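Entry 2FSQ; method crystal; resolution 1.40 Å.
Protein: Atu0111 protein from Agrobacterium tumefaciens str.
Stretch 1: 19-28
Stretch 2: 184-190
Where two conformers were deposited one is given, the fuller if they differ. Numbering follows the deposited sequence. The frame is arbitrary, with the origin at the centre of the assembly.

Stretch 1 (19-28) NHDQPPRHLG
Stretch 2, residues 184-190: SYIVSWF

Stretch 1 is an irregular segment, largely extended from H20 to P24 apart from D21 (phi/psi -119/14). H20 lies at -147/146, Q22 at -162/157, P23 at -67/169 and P24 at -49/136. The chain then folds into a type I beta turn from P24 to L27, with R25 at -64/-24 and H26 at -79/-15, closed by a hydrogen bond from L27 N to P24 O of 3.0 Å. G28 follows at 95/-18, where a CB would be jammed against the preceding carbonyl oxygen, so glycine fits. Stretch 2 begins as a strand, 184-186, with Y185 at -114/144 and I186 at -74/121. V187 breaks the extended course at -91/-40, after which S188 (-141/145) and W189 (-66/152) extend again. The two segments run in opposite directions past each other: P23 CA lies 6.6 Å from S188 CA, and P24 CA lies 6.5 Å from V187 CA. No backbone-to-backbone hydrogen bond joins them, and 453 Å² is buried between the stretches, both sides summed.

W189 is the centre of the contact. Its CA-to-CB bond points toward stretch 1, and chi1 of -55° (m) with chi2 of 118° sets the indole between H20 and P24, which cover opposite faces. At its edge, near the ring plane, W189 NE1 donates a hydrogen bond to Q22 O, 3.0 Å away with an N-H...O angle of 166°. Tryptophan suits this place because it combines two broad apolar faces with a polar N-H in the ring plane. The acceptor is the backbone carbonyl of Q22, whose CA-to-CB bond points away from stretch 2.

On one face, H20 (chi1 -62°, m; chi2 -82°) forms a face-to-face stack with the six-membered ring of W189. The centroids are 3.5 Å apart, the planes meet at only 3°, and H20 CE1 approaches W189 CH2 to 3.4 Å. H20 CB sits over the five-membered ring, 3.8 Å from its centroid. Histidine suits the site as a flat ring that can lie on the indole while NE2 keeps a hydrogen bond elsewhere in the structure.

The opposite face receives P24, whose ring is C-gamma exo. P24 CG lies 3.9 Å from the centroid of the W189 six-membered ring, 20° off its normal, a CH-pi contact. Proline suits the site as a compact, apolar ring with C-H groups to offer the indole. It is buried, and P24 CG also lies 3.4 Å from I186 O and 4.2 Å from I186 CG2.

Within the turn, H26 (chi1 -80°, m; chi2 -53°) meets Y185 of the strand (chi1 -75°, m; chi2 -96°); their CA-to-CB bonds each point toward the other stretch. Both being aromatic, they form an offset edge-to-face pair, the edge of Y185 toward the face of H26, centroids 5.5 Å apart and planes at 86°. L27 (chi1 175°, t; chi2 65°, p) and V187 (chi1 -176°, t), branched aliphatics, meet through methyls, L27 CD1 to V187 CG1 at 4.3 Å.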

# COMPACT_ATOMS: atom_id res chain seq x y z
N ASN A 19 -6.64 -17.21 -13.96
CA ASN A 19 -5.21 -16.86 -13.86
C ASN A 19 -4.50 -17.53 -12.69
O ASN A 19 -3.34 -17.20 -12.40
CB ASN A 19 -5.05 -15.33 -13.80
CG ASN A 19 -3.61 -14.87 -14.04
OD1 ASN A 19 -3.02 -15.15 -15.09
ND2 ASN A 19 -3.05 -14.14 -13.08
N HIS A 20 -5.17 -18.47 -12.01
CA HIS A 20 -4.67 -18.97 -10.71
C HIS A 20 -4.97 -20.45 -10.44
O HIS A 20 -6.03 -20.94 -10.84
CB HIS A 20 -5.25 -18.12 -9.58
CG HIS A 20 -4.84 -16.69 -9.66
ND1 HIS A 20 -3.63 -16.25 -9.18
CD2 HIS A 20 -5.47 -15.61 -10.17
CE1 HIS A 20 -3.54 -14.94 -9.38
NE2 HIS A 20 -4.64 -14.53 -9.98
N ASP A 21 -4.05 -21.13 -9.75
CA ASP A 21 -4.20 -22.55 -9.38
C ASP A 21 -4.18 -22.77 -7.86
O ASP A 21 -4.04 -23.90 -7.37
CB ASP A 21 -3.12 -23.42 -10.08
CG ASP A 21 -1.70 -23.12 -9.58
OD1 ASP A 21 -1.47 -22.11 -8.89
OD2 ASP A 21 -0.78 -23.91 -9.90
N GLN A 22 -4.32 -21.67 -7.12
CA GLN A 22 -4.31 -21.68 -5.66
C GLN A 22 -4.94 -20.35 -5.20
O GLN A 22 -4.97 -19.38 -5.96
CB GLN A 22 -2.88 -21.82 -5.11
CG GLN A 22 -1.94 -20.73 -5.59
CD GLN A 22 -0.50 -20.94 -5.20
OE1 GLN A 22 0.00 -22.07 -5.18
NE2 GLN A 22 0.20 -19.85 -4.92
N PRO A 23 -5.47 -20.31 -3.96
CA PRO A 23 -6.10 -19.08 -3.48
C PRO A 23 -5.08 -17.96 -3.31
O PRO A 23 -3.87 -18.24 -3.33
CB PRO A 23 -6.67 -19.49 -2.11
CG PRO A 23 -5.89 -20.74 -1.72
CD PRO A 23 -5.53 -21.42 -2.99
N PRO A 24 -5.56 -16.71 -3.09
CA PRO A 24 -4.60 -15.65 -2.80
C PRO A 24 -3.64 -16.08 -1.69
O PRO A 24 -4.07 -16.67 -0.68
CB PRO A 24 -5.51 -14.49 -2.35
CG PRO A 24 -6.74 -14.67 -3.16
CD PRO A 24 -6.94 -16.20 -3.12
N ARG A 25 -2.36 -15.78 -1.88
CA ARG A 25 -1.33 -16.20 -0.93
C ARG A 25 -1.47 -15.59 0.46
O ARG A 25 -1.00 -16.16 1.45
CB ARG A 25 0.09 -15.98 -1.49
CG ARG A 25 0.59 -14.55 -1.51
CD ARG A 25 1.99 -14.47 -2.14
NE ARG A 25 3.07 -14.82 -1.20
CZ ARG A 25 3.75 -15.97 -1.17
NH1 ARG A 25 3.49 -16.94 -2.04
NH2 ARG A 25 4.70 -16.15 -0.26
N HIS A 26 -2.14 -14.43 0.56
CA HIS A 26 -2.33 -13.78 1.83
C HIS A 26 -3.47 -14.44 2.64
O HIS A 26 -3.60 -14.19 3.84
CB HIS A 26 -2.68 -12.30 1.65
CG HIS A 26 -1.52 -11.39 1.38
ND1 HIS A 26 -0.39 -11.34 2.17
CD2 HIS A 26 -1.39 -10.41 0.46
CE1 HIS A 26 0.42 -10.40 1.70
NE2 HIS A 26 -0.17 -9.82 0.67
N LEU A 27 -4.30 -15.26 1.99
CA LEU A 27 -5.44 -15.86 2.70
C LEU A 27 -4.98 -16.79 3.83
O LEU A 27 -4.18 -17.70 3.59
CB LEU A 27 -6.33 -16.62 1.72
CG LEU A 27 -7.49 -17.40 2.33
CD1 LEU A 27 -8.55 -16.50 3.00
CD2 LEU A 27 -8.14 -18.34 1.32
N GLY A 28 -5.48 -16.55 5.03
CA GLY A 28 -5.07 -17.32 6.20
C GLY A 28 -3.94 -16.68 7.01
O GLY A 28 -3.72 -17.07 8.16
N SER A 184 -8.29 -2.51 -0.82
CA SER A 184 -8.77 -3.84 -0.41
C SER A 184 -7.75 -4.90 -0.74
O SER A 184 -6.80 -4.66 -1.49
CB SER A 184 -10.09 -4.19 -1.11
OG SER A 184 -9.88 -4.58 -2.45
N TYR A 185 -7.99 -6.09 -0.20
CA TYR A 185 -7.27 -7.29 -0.60
C TYR A 185 -8.23 -8.25 -1.26
O TYR A 185 -9.37 -8.40 -0.82
CB TYR A 185 -6.65 -7.96 0.62
CG TYR A 185 -5.44 -7.24 1.14
CD1 TYR A 185 -4.16 -7.64 0.75
CD2 TYR A 185 -5.56 -6.12 1.96
CE1 TYR A 185 -3.04 -6.96 1.19
CE2 TYR A 185 -4.43 -5.43 2.41
CZ TYR A 185 -3.18 -5.86 2.01
OH TYR A 185 -2.06 -5.20 2.44
N ILE A 186 -7.75 -8.96 -2.28
CA ILE A 186 -8.56 -10.01 -2.90
C ILE A 186 -8.61 -11.22 -1.96
O ILE A 186 -7.57 -11.78 -1.60
CB ILE A 186 -7.96 -10.47 -4.24
CG1 ILE A 186 -7.65 -9.26 -5.14
CG2 ILE A 186 -8.87 -11.51 -4.91
CD1 ILE A 186 -8.85 -8.56 -5.64
N VAL A 187 -9.82 -11.61 -1.56
CA VAL A 187 -10.02 -12.80 -0.72
C VAL A 187 -10.25 -14.06 -1.56
O VAL A 187 -9.72 -15.13 -1.23
CB VAL A 187 -11.18 -12.59 0.26
CG1 VAL A 187 -11.32 -13.80 1.20
CG2 VAL A 187 -10.97 -11.32 1.05
N SER A 188 -11.03 -13.92 -2.63
CA SER A 188 -11.25 -15.00 -3.60
C SER A 188 -11.27 -14.43 -5.00
O SER A 188 -11.72 -13.31 -5.19
CB SER A 188 -12.54 -15.79 -3.32
OG SER A 188 -13.69 -14.96 -3.34
N TRP A 189 -10.74 -15.19 -5.96
CA TRP A 189 -10.60 -14.69 -7.32
C TRP A 189 -11.97 -14.46 -7.96
O TRP A 189 -12.95 -15.09 -7.59
CB TRP A 189 -9.73 -15.65 -8.16
CG TRP A 189 -8.36 -15.93 -7.56
CD1 TRP A 189 -7.88 -17.14 -7.14
CD2 TRP A 189 -7.33 -14.98 -7.30
NE1 TRP A 189 -6.61 -17.00 -6.64
CE2 TRP A 189 -6.23 -15.69 -6.74
CE3 TRP A 189 -7.19 -13.60 -7.52
CZ2 TRP A 189 -5.04 -15.06 -6.36
CZ3 TRP A 189 -5.99 -12.97 -7.15
CH2 TRP A 189 -4.93 -13.71 -6.58
N PHE A 190 -12.02 -13.51 -8.90
CA PHE A 190 -13.28 -13.12 -9.54
C PHE A 190 -13.59 -14.02 -10.73
O PHE A 190 -12.70 -14.32 -11.52
CB PHE A 190 -13.19 -11.68 -10.07
CG PHE A 190 -13.31 -10.60 -9.03
CD1 PHE A 190 -13.01 -10.83 -7.68
CD2 PHE A 190 -13.66 -9.31 -9.42
CE1 PHE A 190 -13.11 -9.80 -6.75
CE2 PHE A 190 -13.76 -8.29 -8.50
CZ PHE A 190 -13.48 -8.53 -7.16